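Local structure of succinate--CoA ligase subunit alpha (Campylobacter jejuni, 6MEL) at residues Ile151-Thr156 against Val176-Asp181. The protein is the alpha subunit of a two-subunit CoA ligase, built from a Rossmann-like CoA-binding domain and a CoA-ligase domain. Residues are numbered along the deposited sequence; the frame is centred on the assembly and turned at random.
Sequences ISKSGT and VGIGGD
Ser152 and Ile178 meet where two neighbouring parallel strands, 148-152 and 172-177, end in loops. The strands belong to a beta-alpha-beta unit whose helix, 156-167, follows Gly155 at its N-cap. Ser152 N donates to Val176 O at 2.9 Å, nearly in line with the carbonyl. Ser152 O then accepts from Ile178 N at 2.7 Å, with the donor tilted 34° from the carbonyl plane. Ser152 O also lies 2.8 Å from a water, which takes the N-H of Gly179 and so bridges the two segments.

Ile178 has CG1 between its backbone N and carbonyl carbon (chi1 62°), and CG1 rests 3.5 Å from Ser152 O. Its CG2 meets Ile151 CG2 at 3.7 Å, and the two side chains cross obliquely. Tyr188, Leu191 and Phe195 of helix 188-197 cover this apolar patch. Lys153 CG lies 3.4 Å from Gly179 O and also packs on Ile178 CG1. Beyond CG its chain runs extended to a salt bridge with Glu215.

Gly179 has a positive phi, 106°, at which a beta carbon would collide with Ile178 O. Ser152 OG bonds to Thr158 OG1 and closes an ST turn, accepting from Ser154 N at 3.0 Å.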
loop_
_atom_site.group_PDB
_atom_site.type_symbol
_atom_site.label_atom_id
_atom_site.label_comp_id
_atom_site.label_asym_id
_atom_site.label_seq_id
_atom_site.Cartn_x
_atom_site.Cartn_y
_atom_site.Cartn_z
ATOM N N ILE A 151 0.031 4.679 18.882
ATOM C CA ILE A 151 -0.760 4.105 17.815
ATOM C C ILE A 151 -0.026 4.386 16.517
ATOM O O ILE A 151 0.256 5.531 16.265
ATOM C CB ILE A 151 -2.173 4.712 17.757
ATOM C CG1 ILE A 151 -2.888 4.685 19.108
ATOM C CG2 ILE A 151 -3.011 4.030 16.678
ATOM C CD1 ILE A 151 -3.980 5.723 19.207
ATOM N N SER A 152 0.285 3.348 15.724
ATOM C CA SER A 152 1.163 3.541 14.553
ATOM C C SER A 152 0.770 2.638 13.374
ATOM O O SER A 152 0.579 1.433 13.537
ATOM C CB SER A 152 2.582 3.318 14.951
ATOM O OG SER A 152 3.468 3.487 13.861
ATOM N N LYS A 153 0.787 3.231 12.179
ATOM C CA LYS A 153 0.594 2.506 10.945
ATOM C C LYS A 153 1.905 1.846 10.479
ATOM O O LYS A 153 1.916 1.147 9.407
ATOM C CB LYS A 153 0.138 3.445 9.834
ATOM C CG LYS A 153 -1.352 3.746 9.717
ATOM C CD LYS A 153 -1.592 4.735 8.608
ATOM C CE LYS A 153 -3.061 5.012 8.403
ATOM N NZ LYS A 153 -3.276 5.978 7.303
ATOM N N SER A 154 2.996 2.009 11.237
ATOM C CA SER A 154 4.271 1.398 10.815
ATOM C C SER A 154 4.885 0.474 11.878
ATOM O O SER A 154 4.334 0.285 12.983
ATOM C CB SER A 154 5.256 2.404 10.294
ATOM O OG SER A 154 5.081 3.662 10.827
ATOM N N GLY A 155 5.989 -0.174 11.468
ATOM C CA GLY A 155 6.764 -1.088 12.315
ATOM C C GLY A 155 7.960 -0.398 12.972
ATOM O O GLY A 155 7.881 0.122 14.113
ATOM N N THR A 156 9.086 -0.354 12.258
ATOM C CA THR A 156 10.332 0.182 12.829
ATOM C C THR A 156 10.193 1.642 13.283
ATOM O O THR A 156 10.837 2.039 14.256
ATOM C CB THR A 156 11.500 -0.002 11.847
ATOM O OG1 THR A 156 11.172 0.579 10.588
ATOM C CG2 THR A 156 11.806 -1.477 11.692
ATOM N N VAL A 176 0.293 -0.001 19.846
ATOM C CA VAL A 176 -0.471 -0.765 18.892
ATOM C C VAL A 176 -0.020 -0.397 17.476
ATOM O O VAL A 176 -0.095 0.761 17.054
ATOM C CB VAL A 176 -1.965 -0.507 19.062
ATOM C CG1 VAL A 176 -2.760 -1.484 18.222
ATOM C CG2 VAL A 176 -2.366 -0.558 20.513
ATOM N N GLY A 177 0.438 -1.384 16.726
ATOM C CA GLY A 177 0.651 -1.186 15.295
ATOM C C GLY A 177 -0.651 -1.503 14.560
ATOM O O GLY A 177 -1.058 -2.631 14.600
ATOM N N ILE A 178 -1.292 -0.505 13.920
ATOM C CA ILE A 178 -2.598 -0.689 13.321
ATOM C C ILE A 178 -2.548 -1.164 11.859
ATOM O O ILE A 178 -3.601 -1.519 11.339
ATOM C CB ILE A 178 -3.459 0.567 13.460
ATOM C CG1 ILE A 178 -2.860 1.773 12.734
ATOM C CG2 ILE A 178 -3.766 0.829 14.935
ATOM C CD1 ILE A 178 -3.757 2.964 12.737
ATOM N N GLY A 179 -1.374 -1.132 11.214
ATOM C CA GLY A 179 -1.156 -1.706 9.916
ATOM C C GLY A 179 -1.035 -0.686 8.800
ATOM O O GLY A 179 -1.545 0.454 8.887
ATOM N N GLY A 180 -0.347 -1.133 7.741
ATOM C CA GLY A 180 0.008 -0.305 6.590
ATOM C C GLY A 180 -0.834 -0.584 5.340
ATOM O O GLY A 180 -0.487 -0.135 4.252
ATOM N N ASP A 181 -1.920 -1.342 5.489
ATOM C CA ASP A 181 -2.763 -1.726 4.354
ATOM C C ASP A 181 -3.923 -0.737 4.197
ATOM O O ASP A 181 -4.224 0.084 5.075
ATOM C CB ASP A 181 -3.259 -3.162 4.520
ATOM C CG ASP A 181 -2.215 -4.210 4.182
ATOM O OD1 ASP A 181 -1.100 -3.827 3.777
ATOM O OD2 ASP A 181 -2.548 -5.428 4.291
HETATM O O HOH W 1 1.361 -0.906 12.117
#